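Local coordinates for protein Rio2 kinase (Chaetomium thermophilum, PDB 4GYI) that probably acts as a magnesium-dependent serine/threonine protein kinase, binds ADP, forms a phosphoaspartate, and serves as an ATPase on the evolving pre-40S ribosomal subunit, at residues S209-L214 with R283-R288; R18-V23 with A56-A61; V114-E117 with Q121-L124. All coordinates share one frame; numbering follows the deposited sequence.

Contact 1: residues S209-L214 with R283-R288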
ATOM      1  N   SER A 209      24.016 -17.973   2.687  1.00 51.59           N
ATOM      2  CA  SER A 209      24.280 -16.721   1.987  1.00 46.52           C
ATOM      3  C   SER A 209      23.043 -15.854   1.945  1.00 44.07           C
ATOM      4  O   SER A 209      23.110 -14.656   2.191  1.00 44.45           O
ATOM      5  CB  SER A 209      24.728 -16.989   0.551  1.00 59.16           C
ATOM      6  OG  SER A 209      26.058 -17.472   0.522  1.00 82.12           O
ATOM      7  N   LEU A 210      21.915 -16.459   1.596  1.00 44.64           N
ATOM      8  CA  LEU A 210      20.671 -15.709   1.509  1.00 39.70           C
ATOM      9  C   LEU A 210      20.288 -15.180   2.897  1.00 37.17           C
ATOM     10  O   LEU A 210      19.916 -14.018   3.037  1.00 36.38           O
ATOM     11  CB  LEU A 210      19.557 -16.561   0.891  1.00 31.33           C
ATOM     12  CG  LEU A 210      18.166 -15.917   0.820  1.00 41.14           C
ATOM     13  CD1 LEU A 210      18.195 -14.614   0.015  1.00 42.86           C
ATOM     14  CD2 LEU A 210      17.121 -16.889   0.259  1.00 38.14           C
ATOM     15  N   TYR A 211      20.402 -16.040   3.912  1.00 34.79           N
ATOM     16  CA  TYR A 211      20.150 -15.649   5.289  1.00 34.58           C
ATOM     17  C   TYR A 211      21.007 -14.457   5.683  1.00 36.71           C
ATOM     18  O   TYR A 211      20.497 -13.477   6.226  1.00 41.08           O
ATOM     19  CB  TYR A 211      20.417 -16.813   6.230  1.00 45.17           C
ATOM     20  CG  TYR A 211      20.287 -16.480   7.706  1.00 45.91           C
ATOM     21  CD1 TYR A 211      19.058 -16.549   8.346  1.00 44.16           C
ATOM     22  CD2 TYR A 211      21.397 -16.116   8.460  1.00 44.88           C
ATOM     23  CE1 TYR A 211      18.939 -16.268   9.696  1.00 44.36           C
ATOM     24  CE2 TYR A 211      21.285 -15.835   9.813  1.00 44.83           C
ATOM     25  CZ  TYR A 211      20.057 -15.916  10.419  1.00 44.39           C
ATOM     26  OH  TYR A 211      19.936 -15.638  11.750  1.00 56.37           O
ATOM     27  N   ALA A 212      22.298 -14.527   5.379  1.00 33.12           N
ATOM     28  CA  ALA A 212      23.207 -13.420   5.676  1.00 42.38           C
ATOM     29  C   ALA A 212      22.805 -12.150   4.948  1.00 44.46           C
ATOM     30  O   ALA A 212      22.899 -11.055   5.500  1.00 47.09           O
ATOM     31  CB  ALA A 212      24.617 -13.790   5.319  1.00 45.88           C
ATOM     32  N   ASP A 213      22.357 -12.287   3.704  1.00 36.22           N
ATOM     33  CA  ASP A 213      21.860 -11.124   2.974  1.00 38.86           C
ATOM     34  C   ASP A 213      20.602 -10.489   3.640  1.00 32.66           C
ATOM     35  O   ASP A 213      20.516  -9.271   3.799  1.00 37.31           O
ATOM     36  CB  ASP A 213      21.637 -11.464   1.490  1.00 38.62           C
ATOM     37  CG  ASP A 213      22.952 -11.541   0.693  1.00 53.51           C
ATOM     38  OD1 ASP A 213      24.049 -11.530   1.308  1.00 61.06           O
ATOM     39  OD2 ASP A 213      22.891 -11.617  -0.554  1.00 61.88           O
ATOM     40  N   LEU A 214      19.651 -11.313   4.054  1.00 35.54           N
ATOM     41  CA  LEU A 214      18.439 -10.796   4.701  1.00 27.53           C
ATOM     42  C   LEU A 214      18.750 -10.112   6.029  1.00 32.97           C
ATOM     43  O   LEU A 214      18.191  -9.055   6.341  1.00 34.03           O
ATOM     44  CB  LEU A 214      17.423 -11.918   4.892  1.00 29.24           C
ATOM     45  CG  LEU A 214      16.972 -12.520   3.555  1.00 38.00           C
ATOM     46  CD1 LEU A 214      16.096 -13.725   3.770  1.00 31.94           C
ATOM     47  CD2 LEU A 214      16.254 -11.470   2.695  1.00 31.16           C
ATOM     48  N   ARG A 283      12.771 -18.422  11.746  1.00 36.94           N
ATOM     49  CA  ARG A 283      11.713 -19.433  11.650  1.00 43.13           C
ATOM     50  C   ARG A 283      11.608 -19.987  10.229  1.00 45.07           C
ATOM     51  O   ARG A 283      11.666 -21.197  10.029  1.00 48.07           O
ATOM     52  CB  ARG A 283      10.360 -18.861  12.060  1.00 55.46           C
ATOM     53  CG  ARG A 283       9.963 -19.088  13.507  1.00 74.97           C
ATOM     54  CD  ARG A 283       8.492 -18.724  13.689  1.00 89.01           C
ATOM     55  NE  ARG A 283       7.673 -19.345  12.651  1.00 99.77           N
ATOM     56  CZ  ARG A 283       6.821 -20.343  12.862  1.00109.52           C
ATOM     57  NH1 ARG A 283       6.651 -20.827  14.085  1.00114.80           N
ATOM     58  NH2 ARG A 283       6.126 -20.849  11.852  1.00110.84           N
ATOM     59  N   PHE A 284      11.466 -19.093   9.251  1.00 37.23           N
ATOM     60  CA  PHE A 284      11.347 -19.512   7.863  1.00 39.51           C
ATOM     61  C   PHE A 284      12.536 -20.367   7.417  1.00 38.76           C
ATOM     62  O   PHE A 284      12.359 -21.458   6.872  1.00 42.66           O
ATOM     63  CB  PHE A 284      11.174 -18.314   6.927  1.00 33.61           C
ATOM     64  CG  PHE A 284      11.127 -18.701   5.481  1.00 34.06           C
ATOM     65  CD1 PHE A 284       9.980 -19.268   4.944  1.00 35.47           C
ATOM     66  CD2 PHE A 284      12.245 -18.542   4.670  1.00 36.03           C
ATOM     67  CE1 PHE A 284       9.929 -19.641   3.607  1.00 33.86           C
ATOM     68  CE2 PHE A 284      12.220 -18.922   3.346  1.00 34.91           C
ATOM     69  CZ  PHE A 284      11.051 -19.461   2.803  1.00 32.53           C
ATOM     70  N   PHE A 285      13.743 -19.889   7.686  1.00 39.16           N
ATOM     71  CA  PHE A 285      14.944 -20.632   7.334  1.00 43.25           C
ATOM     72  C   PHE A 285      15.062 -21.957   8.056  1.00 45.77           C
ATOM     73  O   PHE A 285      15.735 -22.863   7.589  1.00 45.61           O
ATOM     74  CB  PHE A 285      16.192 -19.785   7.538  1.00 37.68           C
ATOM     75  CG  PHE A 285      16.496 -18.918   6.362  1.00 39.14           C
ATOM     76  CD1 PHE A 285      17.577 -19.180   5.553  1.00 43.55           C
ATOM     77  CD2 PHE A 285      15.647 -17.875   6.025  1.00 39.71           C
ATOM     78  CE1 PHE A 285      17.833 -18.387   4.445  1.00 43.11           C
ATOM     79  CE2 PHE A 285      15.903 -17.083   4.928  1.00 36.28           C
ATOM     80  CZ  PHE A 285      16.992 -17.339   4.137  1.00 33.40           C
ATOM     81  N   GLU A 286      14.381 -22.083   9.182  1.00 46.10           N
ATOM     82  CA  GLU A 286      14.463 -23.319   9.928  1.00 51.02           C
ATOM     83  C   GLU A 286      13.495 -24.328   9.326  1.00 48.85           C
ATOM     84  O   GLU A 286      13.868 -25.475   9.077  1.00 52.05           O
ATOM     85  CB  GLU A 286      14.182 -23.076  11.408  1.00 62.51           C
ATOM     86  CG  GLU A 286      14.716 -24.149  12.329  1.00 75.45           C
ATOM     87  CD  GLU A 286      13.878 -25.409  12.309  1.00 93.84           C
ATOM     88  OE1 GLU A 286      12.668 -25.310  12.005  1.00 91.01           O
ATOM     89  OE2 GLU A 286      14.430 -26.499  12.595  1.00107.84           O
ATOM     90  N   ARG A 287      12.256 -23.909   9.072  1.00 50.10           N
ATOM     91  CA  ARG A 287      11.263 -24.838   8.533  1.00 51.96           C
ATOM     92  C   ARG A 287      11.426 -25.139   7.035  1.00 52.40           C
ATOM     93  O   ARG A 287      11.175 -26.265   6.599  1.00 55.94           O
ATOM     94  CB  ARG A 287       9.825 -24.415   8.878  1.00 55.66           C
ATOM     95  CG  ARG A 287       9.523 -22.946   8.676  1.00 74.27           C
ATOM     96  CD  ARG A 287       8.083 -22.595   9.067  1.00 83.96           C
ATOM     97  NE  ARG A 287       7.829 -21.151   9.028  1.00 84.95           N
ATOM     98  CZ  ARG A 287       7.411 -20.478   7.954  1.00 81.19           C
ATOM     99  NH1 ARG A 287       7.192 -21.108   6.808  1.00 79.86           N
ATOM    100  NH2 ARG A 287       7.210 -19.168   8.027  1.00 79.48           N
ATOM    101  N   ARG A 288      11.867 -24.153   6.257  1.00 55.23           N
ATOM    102  CA  ARG A 288      11.965 -24.321   4.801  1.00 50.91           C
ATOM    103  C   ARG A 288      13.288 -24.937   4.314  1.00 50.51           C
ATOM    104  O   ARG A 288      13.285 -25.789   3.424  1.00 55.05           O
ATOM    105  CB  ARG A 288      11.659 -22.997   4.081  1.00 57.73           C
ATOM    106  CG  ARG A 288      11.953 -22.985   2.580  1.00 58.66           C
ATOM    107  CD  ARG A 288      11.086 -23.945   1.772  1.00 64.62           C
ATOM    108  NE  ARG A 288      11.455 -23.919   0.351  1.00 76.23           N
ATOM    109  CZ  ARG A 288      12.245 -24.812  -0.252  1.00 78.03           C
ATOM    110  NH1 ARG A 288      12.758 -25.833   0.428  1.00 79.65           N
ATOM    111  NH2 ARG A 288      12.521 -24.687  -1.543  1.00 69.60           N
TER
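Tyr211 and Phe285 mark the closest backbone approach, with their CA atoms 7.5 Å apart, where the helical segments 209-214 and 283-288 run nearly antiparallel at 167°. The axes of the two segments come no nearer than 11.5 Å, a gap bridged largely by the Phe285 ring. Tyr211 brings its ring edge to one face of Phe285 in a T-shaped pair, centroids 5.5 Å apart and planes at 68°. With chi1 at 176° the Tyr211 ring swings away from its own N, putting CD1 over that face, off-centre, while Tyr211 CB meets Phe285 CE1 at 3.5 Å. Leu210 approaches differently: its CG lies at the ring edge, in plane, 3.8 Å from Phe285 CZ. Leu214 adds one methyl, CD1, 3.6 Å from Phe285 CE2. Replacing Phe285 with an alanine would probably open a gap between the helices and leave the Tyr211 edge and both leucine branches without their shared partner. Phe289 also meets Phe285 edge-to-face, and Leu210 and Leu214 touch Ile238 and Ile236 of strand 236-242, respectively. The pairing of helix 207-223 with helix 270-289 is consistent with the packing of helices αE and αF in the C-lobe of a protein kinase.

Contact 2: residues R18-V23 with A56-A61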
ATOM      1  N   ARG A  18     -16.711  15.000 -12.945  1.00 40.03           N
ATOM      2  CA  ARG A  18     -16.802  16.236 -12.182  1.00 47.35           C
ATOM      3  C   ARG A  18     -17.727  16.101 -10.966  1.00 45.50           C
ATOM      4  O   ARG A  18     -17.435  16.620  -9.893  1.00 50.06           O
ATOM      5  CB  ARG A  18     -17.282  17.360 -13.103  1.00 48.10           C
ATOM      6  CG  ARG A  18     -17.108  18.746 -12.528  1.00 67.72           C
ATOM      7  CD  ARG A  18     -17.530  19.835 -13.525  1.00 80.63           C
ATOM      8  NE  ARG A  18     -17.144  21.155 -13.035  1.00 83.62           N
ATOM      9  CZ  ARG A  18     -15.964  21.717 -13.278  1.00 85.45           C
ATOM     10  NH1 ARG A  18     -15.072  21.078 -14.026  1.00 85.64           N
ATOM     11  NH2 ARG A  18     -15.679  22.918 -12.787  1.00 87.00           N
ATOM     12  N   VAL A  19     -18.842  15.402 -11.147  1.00 43.67           N
ATOM     13  CA  VAL A  19     -19.787  15.144 -10.066  1.00 40.51           C
ATOM     14  C   VAL A  19     -19.214  14.136  -9.057  1.00 42.19           C
ATOM     15  O   VAL A  19     -19.325  14.329  -7.841  1.00 38.70           O
ATOM     16  CB  VAL A  19     -21.145  14.654 -10.625  1.00 44.88           C
ATOM     17  CG1 VAL A  19     -22.077  14.228  -9.507  1.00 47.96           C
ATOM     18  CG2 VAL A  19     -21.791  15.754 -11.442  1.00 51.03           C
ATOM     19  N   LEU A  20     -18.598  13.068  -9.564  1.00 41.57           N
ATOM     20  CA  LEU A  20     -17.901  12.124  -8.710  1.00 42.14           C
ATOM     21  C   LEU A  20     -16.861  12.858  -7.866  1.00 40.59           C
ATOM     22  O   LEU A  20     -16.797  12.680  -6.651  1.00 38.56           O
ATOM     23  CB  LEU A  20     -17.244  11.008  -9.535  1.00 36.55           C
ATOM     24  CG  LEU A  20     -16.705   9.833  -8.719  1.00 35.57           C
ATOM     25  CD1 LEU A  20     -17.828   9.256  -7.857  1.00 31.99           C
ATOM     26  CD2 LEU A  20     -16.059   8.725  -9.618  1.00 33.53           C
ATOM     27  N   THR A  21     -16.058  13.697  -8.509  1.00 37.15           N
ATOM     28  CA  THR A  21     -15.037  14.471  -7.806  1.00 41.18           C
ATOM     29  C   THR A  21     -15.656  15.413  -6.772  1.00 40.37           C
ATOM     30  O   THR A  21     -15.117  15.601  -5.680  1.00 38.94           O
ATOM     31  CB  THR A  21     -14.207  15.302  -8.800  1.00 46.48           C
ATOM     32  OG1 THR A  21     -13.575  14.426  -9.746  1.00 47.04           O
ATOM     33  CG2 THR A  21     -13.146  16.123  -8.070  1.00 42.53           C
ATOM     34  N   ALA A  22     -16.800  15.989  -7.128  1.00 42.33           N
ATOM     35  CA  ALA A  22     -17.535  16.880  -6.235  1.00 49.79           C
ATOM     36  C   ALA A  22     -18.031  16.168  -4.984  1.00 47.03           C
ATOM     37  O   ALA A  22     -18.068  16.754  -3.902  1.00 46.55           O
ATOM     38  CB  ALA A  22     -18.716  17.536  -6.976  1.00 50.08           C
ATOM     39  N   VAL A  23     -18.442  14.915  -5.129  1.00 40.89           N
ATOM     40  CA  VAL A  23     -18.867  14.143  -3.963  1.00 45.97           C
ATOM     41  C   VAL A  23     -17.657  13.885  -3.066  1.00 47.47           C
ATOM     42  O   VAL A  23     -17.731  13.992  -1.837  1.00 42.40           O
ATOM     43  CB  VAL A  23     -19.514  12.813  -4.364  1.00 41.23           C
ATOM     44  CG1 VAL A  23     -19.776  11.964  -3.131  1.00 43.40           C
ATOM     45  CG2 VAL A  23     -20.800  13.071  -5.139  1.00 45.60           C
ATOM     46  N   ALA A  56     -27.332   9.982 -11.050  1.00 54.36           N
ATOM     47  CA  ALA A  56     -28.006   8.699 -11.249  1.00 61.08           C
ATOM     48  C   ALA A  56     -27.090   7.672 -11.924  1.00 61.16           C
ATOM     49  O   ALA A  56     -27.050   6.497 -11.535  1.00 59.07           O
ATOM     50  CB  ALA A  56     -29.268   8.896 -12.066  1.00 71.48           C
ATOM     51  N   THR A  57     -26.378   8.121 -12.956  1.00 58.06           N
ATOM     52  CA  THR A  57     -25.354   7.314 -13.611  1.00 52.52           C
ATOM     53  C   THR A  57     -24.370   6.766 -12.577  1.00 48.70           C
ATOM     54  O   THR A  57     -24.095   5.568 -12.541  1.00 59.65           O
ATOM     55  CB  THR A  57     -24.559   8.153 -14.636  1.00 49.20           C
ATOM     56  OG1 THR A  57     -25.385   8.455 -15.772  1.00 60.25           O
ATOM     57  CG2 THR A  57     -23.316   7.402 -15.096  1.00 45.72           C
ATOM     58  N   LEU A  58     -23.853   7.650 -11.731  1.00 43.64           N
ATOM     59  CA  LEU A  58     -22.841   7.261 -10.743  1.00 42.63           C
ATOM     60  C   LEU A  58     -23.418   6.330  -9.697  1.00 42.43           C
ATOM     61  O   LEU A  58     -22.750   5.404  -9.243  1.00 46.55           O
ATOM     62  CB  LEU A  58     -22.224   8.495 -10.080  1.00 40.15           C
ATOM     63  CG  LEU A  58     -21.431   9.414 -11.015  1.00 46.45           C
ATOM     64  CD1 LEU A  58     -21.162  10.768 -10.339  1.00 43.90           C
ATOM     65  CD2 LEU A  58     -20.125   8.739 -11.469  1.00 38.62           C
ATOM     66  N   ALA A  59     -24.665   6.576  -9.322  1.00 54.10           N
ATOM     67  CA  ALA A  59     -25.350   5.743  -8.338  1.00 60.35           C
ATOM     68  C   ALA A  59     -25.587   4.351  -8.903  1.00 53.41           C
ATOM     69  O   ALA A  59     -25.304   3.351  -8.254  1.00 56.85           O
ATOM     70  CB  ALA A  59     -26.673   6.387  -7.927  1.00 66.48           C
ATOM     71  N   LYS A  60     -26.100   4.308 -10.126  1.00 69.44           N
ATOM     72  CA  LYS A  60     -26.350   3.062 -10.844  1.00 79.40           C
ATOM     73  C   LYS A  60     -25.090   2.223 -10.936  1.00 74.42           C
ATOM     74  O   LYS A  60     -25.117   1.015 -10.695  1.00 79.99           O
ATOM     75  CB  LYS A  60     -26.864   3.372 -12.252  1.00 93.90           C
ATOM     76  CG  LYS A  60     -26.799   2.200 -13.219  1.00101.74           C
ATOM     77  CD  LYS A  60     -27.895   1.186 -12.939  1.00107.90           C
ATOM     78  CE  LYS A  60     -27.903   0.089 -13.991  1.00115.73           C
ATOM     79  NZ  LYS A  60     -29.053  -0.844 -13.820  1.00120.44           N
ATOM     80  N   ALA A  61     -23.985   2.874 -11.283  1.00 67.33           N
ATOM     81  CA  ALA A  61     -22.686   2.208 -11.384  1.00 54.86           C
ATOM     82  C   ALA A  61     -22.025   1.940 -10.025  1.00 49.76           C
ATOM     83  O   ALA A  61     -20.954   1.345  -9.963  1.00 49.89           O
ATOM     84  CB  ALA A  61     -21.750   3.016 -12.269  1.00 58.16           C
TER
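Leu58 inserts its side chain between Val19 and Leu20, joining the first helix of the N-terminal winged-helix domain, 14-26, to helix 51-60, which in position corresponds to the recognition helix of a helix-turn-helix fold. The assignment rests on the order of elements: three helices, 14-26, 35-42 and 51-60, followed by strands 64-68 and 75-77, as expected of the Rio2 N-terminal domain. The contact is small, 129 Å² summed over both segments, and Leu58 supplies 77 Å² of it. The nearest CA atoms are those of Leu20 and Leu58, 7.2 Å apart.

Leu58 starts out toward helix 14-26, and its CG lies opposite the carbonyl carbon (chi1 -64°), which sends both methyls forward to that helix, where they divide the work. CD1 reaches both residues, whereas CD2 serves Leu20, lying 4.1 Å from its CB. Leu20, with 35 Å² buried here, offers chiefly the base of its side chain: its CB is 4.0 Å from Leu58 CD1, and its branch then continues past the leucine to Leu63 and Ile64. Those same two residues also touch Leu58, so the start of strand 64-68 and the loop before it close over this part of the interface.

Val19 contributes 17 Å² from the neighbouring position on the helix. Its side chain also touches Ile38 of helix 35-42 and Val51, Ser54 and Ile55 of helix 51-60, which places it where the three helices meet. The valine is turned with CG1 anti to its backbone N (chi1 173°), directing that methyl across Leu58 CD1 at 3.7 Å. Closer still, Leu58 CD1 comes up against the helix backbone itself, 3.5 Å from Leu20 N.

Contact 3: residues V114-E117 with Q121-L124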
ATOM      1  N   VAL A 114      -0.712  -2.770 -14.223  1.00 29.98           N
ATOM      2  CA  VAL A 114      -1.142  -1.788 -15.194  1.00 30.74           C
ATOM      3  C   VAL A 114      -0.051  -1.579 -16.231  1.00 34.04           C
ATOM      4  O   VAL A 114       1.086  -2.030 -16.050  1.00 32.63           O
ATOM      5  CB  VAL A 114      -1.469  -0.464 -14.527  1.00 32.28           C
ATOM      6  CG1 VAL A 114      -2.518  -0.676 -13.464  1.00 35.66           C
ATOM      7  CG2 VAL A 114      -0.216   0.118 -13.936  1.00 27.87           C
ATOM      8  N   ALA A 115      -0.405  -0.913 -17.327  1.00 31.43           N
ATOM      9  CA  ALA A 115       0.563  -0.553 -18.356  1.00 33.32           C
ATOM     10  C   ALA A 115       0.421   0.919 -18.735  1.00 36.84           C
ATOM     11  O   ALA A 115      -0.678   1.467 -18.735  1.00 40.10           O
ATOM     12  CB  ALA A 115       0.366  -1.412 -19.557  1.00 35.12           C
ATOM     13  N   ASP A 116       1.529   1.566 -19.066  1.00 35.29           N
ATOM     14  CA  ASP A 116       1.435   2.932 -19.579  1.00 41.42           C
ATOM     15  C   ASP A 116       1.328   2.960 -21.109  1.00 47.26           C
ATOM     16  O   ASP A 116       1.276   1.913 -21.752  1.00 44.28           O
ATOM     17  CB  ASP A 116       2.581   3.831 -19.068  1.00 40.71           C
ATOM     18  CG  ASP A 116       3.964   3.386 -19.548  1.00 47.46           C
ATOM     19  OD1 ASP A 116       4.068   2.635 -20.547  1.00 55.90           O
ATOM     20  OD2 ASP A 116       4.965   3.816 -18.925  1.00 46.57           O
ATOM     21  N   GLU A 117       1.312   4.166 -21.670  1.00 54.09           N
ATOM     22  CA  GLU A 117       1.117   4.373 -23.103  1.00 52.40           C
ATOM     23  C   GLU A 117       2.208   3.721 -23.942  1.00 53.94           C
ATOM     24  O   GLU A 117       1.957   3.260 -25.055  1.00 53.50           O
ATOM     25  CB  GLU A 117       1.040   5.871 -23.417  1.00 51.22           C
ATOM     26  CG  GLU A 117       0.827   6.161 -24.898  1.00 75.71           C
ATOM     27  CD  GLU A 117       0.341   7.571 -25.170  1.00 84.88           C
ATOM     28  OE1 GLU A 117      -0.418   7.743 -26.147  1.00 89.83           O
ATOM     29  OE2 GLU A 117       0.718   8.500 -24.421  1.00 83.81           O
ATOM     30  N   GLN A 121       4.850  -2.376 -18.297  1.00 34.48           N
ATOM     31  CA  GLN A 121       4.019  -2.857 -17.189  1.00 33.09           C
ATOM     32  C   GLN A 121       4.521  -2.359 -15.842  1.00 31.68           C
ATOM     33  O   GLN A 121       5.725  -2.345 -15.574  1.00 28.89           O
ATOM     34  CB  GLN A 121       3.913  -4.384 -17.184  1.00 29.85           C
ATOM     35  CG  GLN A 121       3.387  -4.962 -18.497  1.00 27.38           C
ATOM     36  CD  GLN A 121       3.370  -6.476 -18.497  1.00 33.43           C
ATOM     37  OE1 GLN A 121       3.701  -7.121 -17.498  1.00 29.69           O
ATOM     38  NE2 GLN A 121       2.974  -7.054 -19.614  1.00 30.72           N
ATOM     39  N   LYS A 122       3.585  -1.938 -15.004  1.00 29.50           N
ATOM     40  CA  LYS A 122       3.887  -1.495 -13.651  1.00 29.28           C
ATOM     41  C   LYS A 122       2.840  -2.072 -12.702  1.00 33.29           C
ATOM     42  O   LYS A 122       1.831  -2.628 -13.147  1.00 30.82           O
ATOM     43  CB  LYS A 122       3.842   0.032 -13.581  1.00 27.73           C
ATOM     44  CG  LYS A 122       4.625   0.725 -14.677  1.00 42.02           C
ATOM     45  CD  LYS A 122       4.055   2.098 -14.934  1.00 45.29           C
ATOM     46  CE  LYS A 122       4.681   2.727 -16.155  1.00 53.80           C
ATOM     47  NZ  LYS A 122       6.070   3.221 -15.915  1.00 63.34           N
ATOM     48  N   VAL A 123       3.073  -1.933 -11.395  1.00 25.55           N
ATOM     49  CA  VAL A 123       2.123  -2.422 -10.403  1.00 20.72           C
ATOM     50  C   VAL A 123       1.310  -1.291  -9.804  1.00 26.75           C
ATOM     51  O   VAL A 123       1.844  -0.237  -9.481  1.00 27.48           O
ATOM     52  CB  VAL A 123       2.850  -3.190  -9.268  1.00 27.40           C
ATOM     53  CG1 VAL A 123       1.984  -3.303  -8.016  1.00 25.51           C
ATOM     54  CG2 VAL A 123       3.265  -4.562  -9.756  1.00 23.58           C
ATOM     55  N   LEU A 124       0.004  -1.505  -9.692  1.00 30.64           N
ATOM     56  CA  LEU A 124      -0.849  -0.592  -8.962  1.00 29.48           C
ATOM     57  C   LEU A 124      -1.248  -1.270  -7.652  1.00 27.38           C
ATOM     58  O   LEU A 124      -1.829  -2.354  -7.659  1.00 25.41           O
ATOM     59  CB  LEU A 124      -2.097  -0.257  -9.774  1.00 26.56           C
ATOM     60  CG  LEU A 124      -3.151   0.574  -9.033  1.00 35.45           C
ATOM     61  CD1 LEU A 124      -2.652   1.994  -8.814  1.00 34.39           C
ATOM     62  CD2 LEU A 124      -4.456   0.587  -9.791  1.00 42.78           C
TER
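Val114 and Lys122 are joined by two backbone hydrogen bonds that define an antiparallel hydrogen-bonded pair. Val114 N donates to Lys122 O over 2.8 Å (166° at the hydrogen), and Lys122 N returns a bond of 2.7 Å to Val114 O (171°). Val114 O also receives a weaker CA-H...O contact, its distance to Gln121 CA being 3.3 Å. Next along, Ala115 and Gln121 form a non-hydrogen-bonded pair, their CA atoms 4.3 Å apart.

These pairs close a beta hairpin of strands 109-115 and 121-127, within the five-stranded antiparallel sheet of the kinase N-lobe. Strand 121-127 carries Lys125, which binds ADP, and Val123 touches the nucleotide. On its other side strand 121-127 pairs with strand 187-191, where Val123 is backbone-bonded to Met190.

The apolar contact is made by one methyl of Val114, CG1, which crosses to Leu124 CB at 3.7 Å. Leu124 continues this surface toward Val189 and toward Leu87 and His90 of helix 79-92. Separately, the other methyl of Val114, CG2, packs against the peptide carbonyl, 3.5 Å from Lys122 O.

The charged contact lies at the turn end. Lys122 bends at its last torsion (chi4 -75°), bringing NZ to 3.3 Å from Asp116 OD2 in a salt bridge. The carboxylate oxygen lies alongside the end of the chain, since Lys122 CE is nearer still to Asp116 OD2, at 3.0 Å. The other oxygen, OD1, accepts a hydrogen bond from Lys120 N, so the carboxylate is gripped from the turn backbone as well as by the lysine.

Contact 2 closes first along the chain, within the N-terminal winged-helix domain, and contacts 3 and 1 follow in series, both inside the RIO kinase domain. None touches another. Contact 3 lies between the others in space: its centre is about 26 Å from that of contact 2 and about 32 Å from that of contact 1, while contacts 1 and 2 are about 50 Å apart, centre to centre, on opposite sides of the chain's centre. In contact 3 Val123 touches ADP directly, whereas in contact 1 the side chain of Leu214 stays about 13 Å from ADP and about 14 Å from the magnesium ion. Contact 2 is remote from the nucleotide and metal sites.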